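Local coordinates for protein SaTIE-TED (Staphylococcus aureus, PDB 6FX6) that is a thioester domain of an LPXTG-anchored surface protein, of unknown function but probably suited to covalent attachment through its thioester, at residues A[137-142]-A[156-161]. Numbering follows the deposited sequence.
Sequences QRASFH and FVDTNN
Residues 137-142 and 156-161 run in roughly opposing directions (145° between CA 138-141 and CA 156-160), each bending through a type I beta turn, Ala139 to His142 and Asp158 to Asn161, with Ser140 and Asp158 closest in the backbone register. Asp158 joins the two turns: with CG anti to the backbone N (chi1 175°), its OD1 accepts from Ser140 N at 2.8 Å across the contact and from Asn160 N at 3.0 Å, closing an Asx turn. The two donors meet OD1 out of the carboxylate plane, from opposite faces, while OD2 is bonded to Thr162 OG1, so both ends of the buried carboxylate are satisfied. A second bond runs the other way: Ser140 OG, held between its own N and carbonyl carbon, accepts from Thr159 N at 3.0 Å. Asn160 ND2 donates to Arg138 O at 2.8 Å, nearly along the C=O axis although the N-H...O angle is only 130°. On the apolar side the Phe141 and Asp158 side chains cross at about a right angle, Phe141 CE2 lying 3.8 Å from Asp158 CB, and the ring edge faces Val157 O; Ala139 CB rests over the rim of one face. The contact thus joins the loop between helix 121-134 and strand 145-149 to the end of edge strand 154-157, which pairs with strand 183-188; Phe141 touches Leu184 of that strand and Leu233 of strand 231-238, in the adjoining mixed sheet.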
loop_
_atom_site.group_PDB
_atom_site.type_symbol
_atom_site.label_atom_id
_atom_site.label_comp_id
_atom_site.label_asym_id
_atom_site.label_seq_id
_atom_site.Cartn_x
_atom_site.Cartn_y
_atom_site.Cartn_z
ATOM N N GLN A 137 -5.431 11.827 -3.675
ATOM C CA GLN A 137 -6.559 12.760 -3.655
ATOM C C GLN A 137 -7.230 12.769 -2.286
ATOM O O GLN A 137 -7.327 11.733 -1.625
ATOM C CB GLN A 137 -7.587 12.422 -4.741
ATOM C CG GLN A 137 -7.038 12.373 -6.165
ATOM C CD GLN A 137 -6.285 13.634 -6.567
ATOM O OE1 GLN A 137 -6.684 14.749 -6.224
ATOM N NE2 GLN A 137 -5.187 13.460 -7.295
ATOM N N ARG A 138 -7.680 13.952 -1.876
ATOM C CA ARG A 138 -8.305 14.168 -0.576
ATOM C C ARG A 138 -9.667 14.821 -0.762
ATOM O O ARG A 138 -9.914 15.500 -1.763
ATOM C CB ARG A 138 -7.410 15.054 0.299
ATOM C CG ARG A 138 -6.052 14.440 0.630
ATOM C CD ARG A 138 -6.187 13.283 1.611
ATOM N NE ARG A 138 -4.901 12.660 1.936
ATOM C CZ ARG A 138 -4.279 11.723 1.210
ATOM N NH1 ARG A 138 -3.116 11.242 1.631
ATOM N NH2 ARG A 138 -4.791 11.260 0.072
ATOM N N ALA A 139 -10.553 14.596 0.207
ATOM C CA ALA A 139 -11.881 15.214 0.217
ATOM C C ALA A 139 -11.812 16.739 0.175
ATOM O O ALA A 139 -10.810 17.335 0.573
ATOM C CB ALA A 139 -12.658 14.764 1.439
ATOM N N SER A 140 -12.876 17.372 -0.316
ATOM C CA SER A 140 -12.926 18.839 -0.422
ATOM C C SER A 140 -12.936 19.530 0.948
ATOM O O SER A 140 -12.522 20.681 1.068
ATOM C CB SER A 140 -14.146 19.276 -1.230
ATOM O OG SER A 140 -15.347 18.844 -0.611
ATOM N N PHE A 141 -13.407 18.823 1.973
ATOM C CA PHE A 141 -13.400 19.338 3.352
ATOM C C PHE A 141 -12.158 18.929 4.168
ATOM O O PHE A 141 -12.127 19.117 5.381
ATOM C CB PHE A 141 -14.710 18.977 4.079
ATOM C CG PHE A 141 -15.083 17.512 4.016
ATOM C CD1 PHE A 141 -14.368 16.554 4.730
ATOM C CD2 PHE A 141 -16.172 17.093 3.250
ATOM C CE1 PHE A 141 -14.720 15.212 4.668
ATOM C CE2 PHE A 141 -16.529 15.753 3.191
ATOM C CZ PHE A 141 -15.801 14.812 3.903
ATOM N N HIS A 142 -11.134 18.400 3.500
ATOM C CA HIS A 142 -9.892 17.956 4.145
ATOM C C HIS A 142 -9.212 19.093 4.905
ATOM O O HIS A 142 -9.037 20.179 4.369
ATOM C CB HIS A 142 -8.937 17.388 3.090
ATOM C CG HIS A 142 -7.680 16.804 3.647
ATOM N ND1 HIS A 142 -7.680 15.899 4.683
ATOM C CD2 HIS A 142 -6.385 16.968 3.290
ATOM C CE1 HIS A 142 -6.437 15.533 4.948
ATOM N NE2 HIS A 142 -5.633 16.171 4.118
ATOM N N PHE A 156 -22.040 16.736 5.216
ATOM C CA PHE A 156 -20.904 17.410 4.594
ATOM C C PHE A 156 -20.615 16.731 3.270
ATOM O O PHE A 156 -20.349 15.525 3.235
ATOM C CB PHE A 156 -19.685 17.359 5.510
ATOM C CG PHE A 156 -19.941 17.931 6.873
ATOM C CD1 PHE A 156 -19.969 19.306 7.067
ATOM C CD2 PHE A 156 -20.193 17.095 7.961
ATOM C CE1 PHE A 156 -20.226 19.844 8.326
ATOM C CE2 PHE A 156 -20.448 17.624 9.222
ATOM C CZ PHE A 156 -20.464 18.999 9.404
ATOM N N VAL A 157 -20.697 17.505 2.187
ATOM C CA VAL A 157 -20.539 16.983 0.840
ATOM C C VAL A 157 -19.074 17.076 0.432
ATOM O O VAL A 157 -18.452 18.125 0.569
ATOM C CB VAL A 157 -21.405 17.766 -0.175
ATOM C CG1 VAL A 157 -21.191 17.245 -1.595
ATOM C CG2 VAL A 157 -22.880 17.682 0.207
ATOM N N ASP A 158 -18.538 15.970 -0.073
ATOM C CA ASP A 158 -17.216 15.946 -0.687
ATOM C C ASP A 158 -17.353 16.238 -2.184
ATOM O O ASP A 158 -17.662 15.343 -2.963
ATOM C CB ASP A 158 -16.553 14.580 -0.464
ATOM C CG ASP A 158 -15.211 14.445 -1.179
ATOM O OD1 ASP A 158 -14.607 15.475 -1.540
ATOM O OD2 ASP A 158 -14.764 13.295 -1.380
ATOM N N THR A 159 -17.097 17.482 -2.578
ATOM C CA THR A 159 -17.124 17.874 -3.994
ATOM C C THR A 159 -15.949 17.324 -4.827
ATOM O O THR A 159 -15.984 17.427 -6.052
ATOM C CB THR A 159 -17.192 19.411 -4.165
ATOM O OG1 THR A 159 -16.135 20.037 -3.428
ATOM C CG2 THR A 159 -18.526 19.946 -3.674
ATOM N N ASN A 160 -14.922 16.754 -4.183
ATOM C CA ASN A 160 -13.827 16.058 -4.898
ATOM C C ASN A 160 -14.146 14.612 -5.324
ATOM O O ASN A 160 -13.328 13.994 -6.007
ATOM C CB ASN A 160 -12.524 16.058 -4.069
ATOM C CG ASN A 160 -11.663 17.288 -4.304
ATOM O OD1 ASN A 160 -12.143 18.346 -4.712
ATOM N ND2 ASN A 160 -10.369 17.149 -4.029
ATOM N N ASN A 161 -15.293 14.066 -4.904
ATOM C CA ASN A 161 -15.755 12.741 -5.349
ATOM C C ASN A 161 -14.753 11.627 -4.959
ATOM O O ASN A 161 -14.322 10.828 -5.802
ATOM C CB ASN A 161 -16.056 12.778 -6.872
ATOM C CG ASN A 161 -16.746 11.515 -7.391
ATOM O OD1 ASN A 161 -17.549 10.885 -6.698
ATOM N ND2 ASN A 161 -16.429 11.145 -8.629
#